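Local coordinates for protein cysteine desulfurase (Elizabethkingia anophelis NUHP1, PDB 5VPR) that probably removes sulfur from L-cysteine to give L-alanine and passes it to a carrier, using a covalently bound pyridoxal 5'-phosphate, at residues A[99-104]-A[226-231]; A[35-40]-A[387-392]; A[52-57]-A[286-291]. One frame throughout, in Å; residues are numbered along the deposited sequence. Where two conformers were deposited one is given.

Contact 1. Residues A[99-104]-A[226-231]; sequences KGTTEG and FFAFSG
Gly100, at the N-cap of helix 101-111, sits opposite Ser230 at the end of strand 226-230, their CA atoms 5.0 Å apart. The arrangement is a worked example of the phosphate cup in the large domain of the fold-type I pyridoxal-phosphate enzymes: a helix N-terminus meets the C-terminal end of a strand of the seven-stranded mixed sheet. At the backbone angles of Gly100 a beta carbon would jam against the preceding carbonyl oxygen, so glycine fits the turn into the helix. Its carbonyl oxygen is also bonded by the hydroxyl of Thr98. Thr101 carries the contact. Its backbone N gives a bond to Ser230 OG at 3.1 Å, with 145° at the hydrogen. With OG1 anti to its own carbonyl carbon (chi1 -56°), the hydroxyl is placed to donate to the same Ser230 OG, though the modelled 2.4 Å from Thr101 OG1 is too short to be trusted in detail. Thr101 OG1 also rests against the backbone, 3.3 Å from Phe229 C, whose side chain points away to lean on Ile242 and Met234. The methyl CG2 of Thr101, anti to the backbone N, spreads over the strand to meet Ala228 CB at 4.3 Å. Ser230 OG bonds in turn to a phosphate oxygen of the cofactor on Lys233; through its N-H, Thr101 is placed as a second-shell residue that would position the serine hydroxyl. Thr102 points away from the strand, and its OG1 bonds a second oxygen of that phosphate. The helix N-terminus would probably add a favourable field for the phosphate's negative charge. The first helical turn closes where Gly104 N bonds Gly100 O at 3.2 Å.

Contact 2. Residues A[35-40]-A[387-392]; sequences DNAATS and RASFAV
Ser389 and Ala37 meet at the tightly packed part of this contact, where Ala37 N sends an almost straight bond (178° at the hydrogen) to Ser389 OG at 2.9 Å. The serine hydroxyl reaches it by lying between its own backbone N and carbonyl carbon (chi1 50°), the crowded position. Alongside, the amide of Asn36 reaches along residues 389-391: ND2 gives a 2.8 Å bond to Ser389 O, which it approaches tilted from the carbonyl plane, and Asn36 OD1 touches Ala391 CB at 3.4 Å. The same amide is held from beyond the segments too, OD1 by the hydroxyl of Tyr393 and ND2 by Tyr33 O, which fixes its rotation. Asp35 and Ser389 form a single backbone bridge. Through these bonds the N-terminal loop leaving strand 29-33 is fastened to the small, C-terminal domain of this fold-type I enzyme, at strand 386-389, an outermost strand of the antiparallel sheet with 330-331 and 341-345. The looser side lies at Asp35 and Arg387, both partly exposed. A bend at chi3 brings the guanidinium over Ala37, whose CB stands 3.7 Å above the centre of one face, and NH2 meets Asp35 OD1 in the guanidinium plane as a salt bridge of 3.2 Å. The carboxylate plane is turned 45° from it, so the two groups are not coplanar. Between them a water accepts a hydrogen bond from Arg387 NE at 2.8 Å and also lies within bonding distance of Asp35 OD1, Arg387 O and Ser389 OG, linking the charged pair to the packed hydroxyl.

Contact 3. Residues A[52-57]-A[286-291]; sequences NYYEHY and NIAGNI
Tyr53 OH is gripped from several directions: Asn58 ND2 bonds it, Ala59 N adds a weak bond, and Ile287 CG2 packs against it at 3.3 Å. Tyr53 reaches across with CG anti to its backbone N (chi1 169°), bringing its ring against helix 287-303. Backbone N of Ala288 lies over one ring face, with the CB of that residue 3.7 Å from Tyr53 CD2. Two isoleucines a helical turn apart meet the ring obliquely: the CG2 of Ile287 reaches the hydroxyl end, and the CD1 of Ile291 touches Tyr53 CD1 at 3.4 Å. Tyr54 comes in from the more exposed side, its OH tip 3.3 Å from Ala288 CB, so two tyrosines share one alanine methyl. The axes of the short helical segments 52-56 and 287-291 come within 10.3 Å, their directions 135° apart, a helix-helix packing bridged by aromatic rings. Asn286 caps its helix with OD1, which accepts from Gly289 N at 3.1 Å, while its ND2 bonds Gly239 O just before strand 241-245. Met75 of helix 67-87 touches both Tyr57, at the end of segment 52-57, and Ile291 of helix 287-303.

Overall arrangement
The three contacts illustrate how chemistry follows place in a fold. Contact 1, about 8 Å from the chain centre to its own, is the most central and wholly buried; contact 2 is buried with a partly exposed polar margin; contact 3, about 23 Å out between the same centres, is peripheral yet mostly buried, with exposed Tyr54 at its edge. No two share a helix or strand, but residues 35-40 lead into helix 44-56 of contact 3, and Lys99 CE packs 3.8 Å from Asn286 CB between contacts 1 and 3. Contact 1 uses hydroxyls beside a phosphate, contact 2 mixes a salt bridge, amide and water, and contact 3 is chiefly apolar. His232, bonded by Thr39 and Ser40, ties contact 2 to the chain leaving strand 226-230.

Contact 1. Residues A[99-104]-A[226-231]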
ATOM      1  N   LYS A  99       2.200   5.318  12.225  1.00 34.63           N
ATOM      2  CA  LYS A  99       3.124   4.194  12.251  1.00 41.40           C
ATOM      3  C   LYS A  99       2.772   3.113  11.233  1.00 41.67           C
ATOM      4  O   LYS A  99       3.417   2.062  11.219  1.00 46.50           O
ATOM      5  CB  LYS A  99       3.188   3.603  13.655  1.00 47.22           C
ATOM      6  CG  LYS A  99       3.361   4.659  14.770  1.00 64.24           C
ATOM      7  CD  LYS A  99       4.470   5.690  14.492  1.00 58.92           C
ATOM      8  CE  LYS A  99       5.277   6.009  15.756  1.00 59.30           C
ATOM      9  NZ  LYS A  99       4.593   6.881  16.756  1.00 59.72           N
ATOM     10  N   GLY A 100       1.792   3.354  10.372  1.00 33.35           N
ATOM     11  CA  GLY A 100       1.365   2.354   9.408  1.00 37.36           C
ATOM     12  C   GLY A 100      -0.058   2.611   8.967  1.00 37.06           C
ATOM     13  O   GLY A 100      -0.774   3.429   9.541  1.00 34.12           O
ATOM     14  N   THR A 101      -0.468   1.900   7.913  1.00 40.78           N
ATOM     15  CA  THR A 101      -1.841   2.041   7.421  1.00 38.22           C
ATOM     16  C   THR A 101      -2.854   1.695   8.508  1.00 37.38           C
ATOM     17  O   THR A 101      -3.868   2.393   8.684  1.00 37.61           O
ATOM     18  CB  THR A 101      -2.074   1.143   6.198  1.00 46.14           C
ATOM     19  OG1 THR A 101      -1.107   1.436   5.182  1.00 49.41           O
ATOM     20  CG2 THR A 101      -3.469   1.384   5.622  1.00 39.94           C
ATOM     21  N   THR A 102      -2.600   0.614   9.241  1.00 39.68           N
ATOM     22  CA  THR A 102      -3.531   0.179  10.272  1.00 44.03           C
ATOM     23  C   THR A 102      -3.752   1.266  11.316  1.00 46.75           C
ATOM     24  O   THR A 102      -4.887   1.477  11.763  1.00 42.72           O
ATOM     25  CB  THR A 102      -3.022  -1.113  10.913  1.00 48.83           C
ATOM     26  OG1 THR A 102      -2.963  -2.136   9.911  1.00 53.16           O
ATOM     27  CG2 THR A 102      -3.942  -1.565  12.042  1.00 46.11           C
ATOM     28  N   GLU A 103      -2.685   1.981  11.703  1.00 45.90           N
ATOM     29  CA  GLU A 103      -2.835   3.085  12.650  0.50 42.38           C
ATOM     30  C   GLU A 103      -3.724   4.183  12.078  1.00 43.96           C
ATOM     31  O   GLU A 103      -4.600   4.718  12.771  1.00 42.77           O
ATOM     32  CB  GLU A 103      -1.463   3.646  13.022  0.50 40.91           C
ATOM     33  CG  GLU A 103      -0.681   2.830  14.055  0.50 38.71           C
ATOM     34  CD  GLU A 103       0.047   1.614  13.479  0.50 43.26           C
ATOM     35  OE1 GLU A 103      -0.040   1.346  12.248  0.50 33.24           O
ATOM     36  OE2 GLU A 103       0.716   0.924  14.286  0.50 50.16           O
ATOM     37  N   GLY A 104      -3.494   4.556  10.810  1.00 36.01           N
ATOM     38  CA  GLY A 104      -4.325   5.579  10.186  1.00 33.76           C
ATOM     39  C   GLY A 104      -5.790   5.192  10.177  1.00 36.98           C
ATOM     40  O   GLY A 104      -6.662   6.017  10.460  1.00 45.18           O
ATOM     41  N   PHE A 226     -10.004  11.045   3.143  1.00 36.44           N
ATOM     42  CA  PHE A 226      -8.826  10.485   3.794  1.00 37.57           C
ATOM     43  C   PHE A 226      -8.096   9.594   2.803  1.00 40.59           C
ATOM     44  O   PHE A 226      -8.719   8.944   1.962  1.00 36.77           O
ATOM     45  CB  PHE A 226      -9.164   9.618   5.010  1.00 34.56           C
ATOM     46  CG  PHE A 226     -10.020  10.281   6.015  1.00 36.90           C
ATOM     47  CD1 PHE A 226     -11.392  10.085   6.006  1.00 36.96           C
ATOM     48  CD2 PHE A 226      -9.463  11.089   6.990  1.00 41.66           C
ATOM     49  CE1 PHE A 226     -12.196  10.691   6.946  1.00 37.41           C
ATOM     50  CE2 PHE A 226     -10.267  11.702   7.933  1.00 43.85           C
ATOM     51  CZ  PHE A 226     -11.630  11.504   7.911  1.00 42.97           C
ATOM     52  N   PHE A 227      -6.770   9.530   2.936  1.00 33.10           N
ATOM     53  CA  PHE A 227      -5.950   8.646   2.117  1.00 31.64           C
ATOM     54  C   PHE A 227      -4.822   8.128   2.994  1.00 33.78           C
ATOM     55  O   PHE A 227      -4.070   8.929   3.543  1.00 38.33           O
ATOM     56  CB  PHE A 227      -5.384   9.369   0.888  1.00 30.58           C
ATOM     57  CG  PHE A 227      -4.654   8.451  -0.071  1.00 33.91           C
ATOM     58  CD1 PHE A 227      -5.348   7.752  -1.050  1.00 33.92           C
ATOM     59  CD2 PHE A 227      -3.274   8.282   0.015  1.00 35.28           C
ATOM     60  CE1 PHE A 227      -4.687   6.900  -1.933  1.00 38.49           C
ATOM     61  CE2 PHE A 227      -2.603   7.419  -0.858  1.00 35.84           C
ATOM     62  CZ  PHE A 227      -3.312   6.731  -1.840  1.00 35.47           C
ATOM     63  N   ALA A 228      -4.706   6.806   3.144  1.00 34.32           N
ATOM     64  CA  ALA A 228      -3.734   6.229   4.069  1.00 34.15           C
ATOM     65  C   ALA A 228      -2.815   5.238   3.360  1.00 40.63           C
ATOM     66  O   ALA A 228      -3.258   4.483   2.486  1.00 36.62           O
ATOM     67  CB  ALA A 228      -4.454   5.544   5.242  1.00 29.36           C
ATOM     68  N   PHE A 229      -1.532   5.230   3.737  1.00 32.82           N
ATOM     69  CA  PHE A 229      -0.599   4.288   3.128  1.00 29.18           C
ATOM     70  C   PHE A 229       0.572   4.057   4.076  1.00 33.26           C
ATOM     71  O   PHE A 229       0.693   4.705   5.123  1.00 28.93           O
ATOM     72  CB  PHE A 229      -0.128   4.734   1.719  1.00 29.62           C
ATOM     73  CG  PHE A 229       0.538   6.095   1.663  1.00 32.30           C
ATOM     74  CD1 PHE A 229      -0.217   7.254   1.718  1.00 32.19           C
ATOM     75  CD2 PHE A 229       1.912   6.208   1.469  1.00 29.77           C
ATOM     76  CE1 PHE A 229       0.380   8.503   1.628  1.00 38.31           C
ATOM     77  CE2 PHE A 229       2.527   7.470   1.395  1.00 31.24           C
ATOM     78  CZ  PHE A 229       1.754   8.610   1.457  1.00 31.13           C
ATOM     79  N   SER A 230       1.407   3.088   3.701  1.00 30.18           N
ATOM     80  CA  SER A 230       2.439   2.517   4.569  1.00 37.03           C
ATOM     81  C   SER A 230       3.802   2.731   3.942  1.00 31.36           C
ATOM     82  O   SER A 230       3.989   2.433   2.763  1.00 33.22           O
ATOM     83  CB  SER A 230       2.242   1.008   4.777  1.00 36.44           C
ATOM     84  OG  SER A 230       1.100   0.726   5.569  1.00 54.60           O
ATOM     85  N   GLY A 231       4.772   3.175   4.748  1.00 35.20           N
ATOM     86  CA  GLY A 231       6.104   3.392   4.211  1.00 30.41           C
ATOM     87  C   GLY A 231       6.798   2.097   3.810  1.00 31.81           C
ATOM     88  O   GLY A 231       7.505   2.047   2.796  1.00 31.62           O
TER

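Contact 2. Residues A[35-40]-A[387-392]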
ATOM      1  N   ASP A  35       7.823 -10.975  -3.335  1.00 37.07           N
ATOM      2  CA  ASP A  35       6.826 -10.861  -2.282  1.00 38.24           C
ATOM      3  C   ASP A  35       6.667  -9.397  -1.883  1.00 42.39           C
ATOM      4  O   ASP A  35       6.502  -9.053  -0.704  1.00 37.64           O
ATOM      5  CB  ASP A  35       7.212 -11.725  -1.083  1.00 41.05           C
ATOM      6  CG  ASP A  35       6.053 -11.952  -0.127  1.00 45.35           C
ATOM      7  OD1 ASP A  35       4.884 -11.864  -0.558  1.00 38.83           O
ATOM      8  OD2 ASP A  35       6.320 -12.211   1.064  1.00 43.03           O
ATOM      9  N   ASN A  36       6.743  -8.519  -2.880  1.00 38.09           N
ATOM     10  CA  ASN A  36       6.787  -7.085  -2.614  1.00 44.80           C
ATOM     11  C   ASN A  36       5.472  -6.548  -2.065  1.00 36.73           C
ATOM     12  O   ASN A  36       5.487  -5.554  -1.337  1.00 36.42           O
ATOM     13  CB  ASN A  36       7.207  -6.345  -3.882  1.00 31.94           C
ATOM     14  CG  ASN A  36       8.617  -6.704  -4.272  1.00 40.19           C
ATOM     15  OD1 ASN A  36       9.573  -6.238  -3.638  1.00 37.13           O
ATOM     16  ND2 ASN A  36       8.764  -7.584  -5.272  1.00 36.83           N
ATOM     17  N   ALA A  37       4.340  -7.187  -2.379  1.00 39.90           N
ATOM     18  CA  ALA A  37       3.070  -6.765  -1.796  1.00 41.96           C
ATOM     19  C   ALA A  37       3.028  -7.025  -0.298  1.00 43.47           C
ATOM     20  O   ALA A  37       2.221  -6.410   0.400  1.00 40.70           O
ATOM     21  CB  ALA A  37       1.890  -7.475  -2.466  1.00 38.96           C
ATOM     22  N   ALA A  38       3.877  -7.924   0.205  1.00 35.94           N
ATOM     23  CA  ALA A  38       4.026  -8.077   1.649  1.00 35.96           C
ATOM     24  C   ALA A  38       4.856  -6.933   2.210  1.00 37.25           C
ATOM     25  O   ALA A  38       4.397  -6.196   3.084  1.00 40.65           O
ATOM     26  CB  ALA A  38       4.655  -9.433   1.989  1.00 42.92           C
ATOM     27  N   THR A  39       6.055  -6.730   1.669  1.00 30.59           N
ATOM     28  CA  THR A  39       6.868  -5.578   2.023  1.00 38.00           C
ATOM     29  C   THR A  39       7.928  -5.407   0.946  1.00 38.31           C
ATOM     30  O   THR A  39       8.294  -6.369   0.261  1.00 35.75           O
ATOM     31  CB  THR A  39       7.502  -5.715   3.420  1.00 33.71           C
ATOM     32  OG1 THR A  39       7.936  -4.426   3.860  1.00 33.14           O
ATOM     33  CG2 THR A  39       8.712  -6.685   3.420  1.00 32.43           C
ATOM     34  N   SER A  40       8.368  -4.169   0.760  1.00 31.43           N
ATOM     35  CA  SER A  40       9.379  -3.886  -0.248  1.00 35.65           C
ATOM     36  C   SER A  40      10.769  -3.867   0.369  1.00 41.90           C
ATOM     37  O   SER A  40      10.928  -3.753   1.589  1.00 33.61           O
ATOM     38  CB  SER A  40       9.102  -2.553  -0.933  1.00 32.82           C
ATOM     39  OG  SER A  40       9.159  -1.480  -0.014  1.00 37.16           O
ATOM     40  N   ARG A 387       1.106 -16.145  -4.888  1.00 42.30           N
ATOM     41  CA  ARG A 387       1.074 -14.714  -5.204  1.00 44.31           C
ATOM     42  C   ARG A 387       2.496 -14.237  -5.471  1.00 41.78           C
ATOM     43  O   ARG A 387       3.327 -14.195  -4.555  1.00 39.18           O
ATOM     44  CB  ARG A 387       0.439 -13.905  -4.065  1.00 43.37           C
ATOM     45  CG  ARG A 387       0.223 -12.419  -4.391  1.00 52.52           C
ATOM     46  CD  ARG A 387      -0.209 -11.552  -3.168  1.00 44.68           C
ATOM     47  NE  ARG A 387       0.895 -11.393  -2.222  1.00 46.00           N
ATOM     48  CZ  ARG A 387       0.839 -10.721  -1.074  1.00 53.24           C
ATOM     49  NH1 ARG A 387      -0.282 -10.120  -0.704  1.00 48.17           N
ATOM     50  NH2 ARG A 387       1.917 -10.651  -0.292  1.00 44.44           N
ATOM     51  N   ALA A 388       2.784 -13.894  -6.719  1.00 38.78           N
ATOM     52  CA  ALA A 388       4.024 -13.213  -7.074  1.00 38.58           C
ATOM     53  C   ALA A 388       3.713 -11.733  -7.243  1.00 41.05           C
ATOM     54  O   ALA A 388       2.722 -11.381  -7.885  1.00 46.51           O
ATOM     55  CB  ALA A 388       4.624 -13.785  -8.357  1.00 39.68           C
ATOM     56  N   SER A 389       4.544 -10.872  -6.659  1.00 41.48           N
ATOM     57  CA  SER A 389       4.286  -9.439  -6.689  1.00 41.90           C
ATOM     58  C   SER A 389       5.586  -8.699  -6.961  1.00 44.48           C
ATOM     59  O   SER A 389       6.647  -9.070  -6.445  1.00 39.44           O
ATOM     60  CB  SER A 389       3.630  -8.941  -5.372  1.00 37.54           C
ATOM     61  OG  SER A 389       4.336  -9.384  -4.213  1.00 34.66           O
ATOM     62  N   PHE A 390       5.486  -7.638  -7.758  1.00 42.36           N
ATOM     63  CA  PHE A 390       6.639  -6.975  -8.345  1.00 39.58           C
ATOM     64  C   PHE A 390       6.879  -5.600  -7.737  1.00 45.57           C
ATOM     65  O   PHE A 390       5.948  -4.913  -7.292  1.00 47.58           O
ATOM     66  CB  PHE A 390       6.458  -6.861  -9.861  1.00 47.52           C
ATOM     67  CG  PHE A 390       6.213  -8.183 -10.521  1.00 51.75           C
ATOM     68  CD1 PHE A 390       7.231  -9.120 -10.607  1.00 53.72           C
ATOM     69  CD2 PHE A 390       4.968  -8.506 -11.025  1.00 51.61           C
ATOM     70  CE1 PHE A 390       7.021 -10.352 -11.199  1.00 56.31           C
ATOM     71  CE2 PHE A 390       4.753  -9.737 -11.628  1.00 58.17           C
ATOM     72  CZ  PHE A 390       5.781 -10.661 -11.709  1.00 60.67           C
ATOM     73  N   ALA A 391       8.157  -5.222  -7.705  1.00 41.92           N
ATOM     74  CA  ALA A 391       8.612  -3.879  -7.377  1.00 42.30           C
ATOM     75  C   ALA A 391       9.539  -3.419  -8.498  1.00 41.55           C
ATOM     76  O   ALA A 391       9.765  -4.140  -9.475  1.00 45.74           O
ATOM     77  CB  ALA A 391       9.304  -3.831  -6.004  1.00 37.30           C
ATOM     78  N   VAL A 392      10.096  -2.216  -8.347  1.00 40.84           N
ATOM     79  CA  VAL A 392      10.794  -1.579  -9.463  1.00 37.91           C
ATOM     80  C   VAL A 392      12.082  -2.309  -9.820  1.00 45.81           C
ATOM     81  O   VAL A 392      12.540  -2.235 -10.965  1.00 46.81           O
ATOM     82  CB  VAL A 392      11.061  -0.101  -9.127  1.00 44.44           C
ATOM     83  CG1 VAL A 392      12.092   0.017  -7.995  1.00 38.88           C
ATOM     84  CG2 VAL A 392      11.508   0.654 -10.369  1.00 44.82           C
TER
HETATM   85  O   HOH W   1       3.507 -11.768  -3.213  1.00 44.35           O

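Contact 3. Residues A[52-57]-A[286-291]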
ATOM      1  N   ASN A  52      22.280   8.666   8.747  1.00 38.72           N
ATOM      2  CA  ASN A  52      22.755  10.045   8.871  1.00 46.29           C
ATOM      3  C   ASN A  52      21.985  10.800   9.950  1.00 46.55           C
ATOM      4  O   ASN A  52      22.562  11.626  10.672  1.00 43.26           O
ATOM      5  CB  ASN A  52      22.641  10.784   7.535  1.00 46.77           C
ATOM      6  CG  ASN A  52      23.671  10.328   6.525  1.00 72.94           C
ATOM      7  OD1 ASN A  52      24.766   9.889   6.887  1.00 82.05           O
ATOM      8  ND2 ASN A  52      23.327  10.430   5.244  1.00 79.41           N
ATOM      9  N   TYR A  53      20.680  10.544  10.063  1.00 43.24           N
ATOM     10  CA  TYR A  53      19.894  11.183  11.111  1.00 43.62           C
ATOM     11  C   TYR A  53      20.432  10.824  12.494  1.00 44.02           C
ATOM     12  O   TYR A  53      20.663  11.703  13.332  1.00 41.52           O
ATOM     13  CB  TYR A  53      18.411  10.796  11.011  1.00 38.75           C
ATOM     14  CG  TYR A  53      17.672  11.248  12.253  1.00 31.39           C
ATOM     15  CD1 TYR A  53      17.343  12.593  12.432  1.00 37.96           C
ATOM     16  CD2 TYR A  53      17.387  10.353  13.286  1.00 32.13           C
ATOM     17  CE1 TYR A  53      16.716  13.032  13.587  1.00 37.71           C
ATOM     18  CE2 TYR A  53      16.760  10.775  14.436  1.00 35.96           C
ATOM     19  CZ  TYR A  53      16.428  12.122  14.579  1.00 35.13           C
ATOM     20  OH  TYR A  53      15.800  12.548  15.722  1.00 39.23           O
ATOM     21  N   TYR A  54      20.640   9.528  12.753  1.00 35.45           N
ATOM     22  CA  TYR A  54      21.067   9.131  14.091  1.00 35.94           C
ATOM     23  C   TYR A  54      22.509   9.530  14.374  1.00 34.29           C
ATOM     24  O   TYR A  54      22.862   9.795  15.532  1.00 42.34           O
ATOM     25  CB  TYR A  54      20.897   7.623  14.292  1.00 38.89           C
ATOM     26  CG  TYR A  54      19.466   7.167  14.503  1.00 37.71           C
ATOM     27  CD1 TYR A  54      18.888   6.223  13.662  1.00 38.37           C
ATOM     28  CD2 TYR A  54      18.696   7.677  15.547  1.00 33.44           C
ATOM     29  CE1 TYR A  54      17.574   5.798  13.851  1.00 35.19           C
ATOM     30  CE2 TYR A  54      17.383   7.271  15.732  1.00 35.75           C
ATOM     31  CZ  TYR A  54      16.834   6.334  14.879  1.00 35.45           C
ATOM     32  OH  TYR A  54      15.551   5.904  15.087  1.00 33.65           O
ATOM     33  N   GLU A  55      23.369   9.572  13.352  1.00 35.99           N
ATOM     34  CA  GLU A  55      24.747   9.939  13.632  1.00 41.25           C
ATOM     35  C   GLU A  55      24.976  11.444  13.686  1.00 46.03           C
ATOM     36  O   GLU A  55      26.034  11.861  14.180  1.00 44.64           O
ATOM     37  CB  GLU A  55      25.686   9.304  12.604  1.00 43.80           C
ATOM     38  CG  GLU A  55      25.702   7.793  12.719  1.00 46.47           C
ATOM     39  CD  GLU A  55      26.772   7.149  11.877  1.00 55.05           C
ATOM     40  OE1 GLU A  55      26.998   5.934  12.028  1.00 58.77           O
ATOM     41  OE2 GLU A  55      27.392   7.864  11.071  1.00 63.66           O
ATOM     42  N   HIS A  56      24.027  12.273  13.228  1.00 38.27           N
ATOM     43  CA  HIS A  56      24.324  13.701  13.151  1.00 41.81           C
ATOM     44  C   HIS A  56      23.266  14.626  13.735  1.00 44.02           C
ATOM     45  O   HIS A  56      23.608  15.724  14.177  1.00 41.13           O
ATOM     46  CB  HIS A  56      24.591  14.117  11.696  1.00 39.22           C
ATOM     47  CG  HIS A  56      25.808  13.476  11.119  1.00 49.44           C
ATOM     48  ND1 HIS A  56      25.749  12.377  10.289  1.00 50.81           N
ATOM     49  CD2 HIS A  56      27.121  13.745  11.298  1.00 51.29           C
ATOM     50  CE1 HIS A  56      26.976  12.013   9.960  1.00 53.61           C
ATOM     51  NE2 HIS A  56      27.826  12.826  10.559  1.00 56.90           N
ATOM     52  N   TYR A  57      21.990  14.238  13.729  1.00 34.69           N
ATOM     53  CA  TYR A  57      20.946  15.216  14.025  1.00 40.76           C
ATOM     54  C   TYR A  57      19.943  14.771  15.084  1.00 37.55           C
ATOM     55  O   TYR A  57      18.968  15.493  15.331  1.00 38.42           O
ATOM     56  CB  TYR A  57      20.185  15.585  12.744  1.00 38.45           C
ATOM     57  CG  TYR A  57      21.095  15.904  11.592  1.00 47.22           C
ATOM     58  CD1 TYR A  57      21.853  17.076  11.582  1.00 55.31           C
ATOM     59  CD2 TYR A  57      21.211  15.038  10.522  1.00 48.69           C
ATOM     60  CE1 TYR A  57      22.700  17.373  10.523  1.00 61.38           C
ATOM     61  CE2 TYR A  57      22.057  15.327   9.455  1.00 57.29           C
ATOM     62  CZ  TYR A  57      22.797  16.492   9.463  1.00 63.72           C
ATOM     63  OH  TYR A  57      23.633  16.772   8.406  1.00 75.46           O
ATOM     64  N   ASN A 286       7.998   9.135  15.438  1.00 30.35           N
ATOM     65  CA  ASN A 286       9.080   8.327  14.882  1.00 31.37           C
ATOM     66  C   ASN A 286       9.874   9.214  13.925  1.00 30.69           C
ATOM     67  O   ASN A 286       9.719   9.161  12.700  1.00 29.55           O
ATOM     68  CB  ASN A 286       8.521   7.094  14.188  1.00 30.13           C
ATOM     69  CG  ASN A 286       9.596   6.238  13.562  1.00 31.56           C
ATOM     70  OD1 ASN A 286      10.812   6.421  13.791  1.00 31.71           O
ATOM     71  ND2 ASN A 286       9.162   5.300  12.739  1.00 31.07           N
ATOM     72  N   ILE A 287      10.766  10.030  14.513  1.00 31.67           N
ATOM     73  CA  ILE A 287      11.427  11.105  13.763  1.00 30.72           C
ATOM     74  C   ILE A 287      12.240  10.539  12.609  1.00 33.79           C
ATOM     75  O   ILE A 287      12.141  11.001  11.466  1.00 31.41           O
ATOM     76  CB  ILE A 287      12.326  11.939  14.703  1.00 34.15           C
ATOM     77  CG1 ILE A 287      11.510  12.571  15.840  1.00 39.39           C
ATOM     78  CG2 ILE A 287      13.081  13.014  13.879  1.00 31.38           C
ATOM     79  CD1 ILE A 287      12.296  12.767  17.154  1.00 39.55           C
ATOM     80  N   ALA A 288      13.079   9.540  12.907  1.00 28.52           N
ATOM     81  CA  ALA A 288      13.927   8.926  11.892  1.00 35.62           C
ATOM     82  C   ALA A 288      13.093   8.321  10.774  1.00 29.42           C
ATOM     83  O   ALA A 288      13.387   8.518   9.588  1.00 31.15           O
ATOM     84  CB  ALA A 288      14.810   7.856  12.527  1.00 31.55           C
ATOM     85  N   GLY A 289      12.053   7.572  11.138  1.00 31.45           N
ATOM     86  CA  GLY A 289      11.208   6.952  10.133  1.00 29.82           C
ATOM     87  C   GLY A 289      10.486   7.971   9.264  1.00 32.53           C
ATOM     88  O   GLY A 289      10.365   7.784   8.054  1.00 29.59           O
ATOM     89  N   ASN A 290      10.014   9.071   9.868  1.00 32.10           N
ATOM     90  CA  ASN A 290       9.347  10.113   9.089  1.00 37.49           C
ATOM     91  C   ASN A 290      10.315  10.798   8.136  1.00 35.05           C
ATOM     92  O   ASN A 290       9.967  11.057   6.977  1.00 33.90           O
ATOM     93  CB  ASN A 290       8.689  11.141  10.017  1.00 32.76           C
ATOM     94  CG  ASN A 290       7.630  10.532  10.889  1.00 33.35           C
ATOM     95  OD1 ASN A 290       7.104   9.453  10.584  1.00 33.54           O
ATOM     96  ND2 ASN A 290       7.299  11.209  11.990  1.00 30.12           N
ATOM     97  N   ILE A 291      11.541  11.076   8.589  1.00 33.21           N
ATOM     98  CA  ILE A 291      12.556  11.606   7.679  1.00 31.59           C
ATOM     99  C   ILE A 291      12.808  10.628   6.539  1.00 36.11           C
ATOM    100  O   ILE A 291      12.894  11.019   5.364  1.00 34.71           O
ATOM    101  CB  ILE A 291      13.851  11.926   8.452  1.00 33.52           C
ATOM    102  CG1 ILE A 291      13.634  13.134   9.374  1.00 33.07           C
ATOM    103  CG2 ILE A 291      15.005  12.192   7.491  1.00 38.95           C
ATOM    104  CD1 ILE A 291      14.778  13.355  10.338  1.00 40.09           C
TER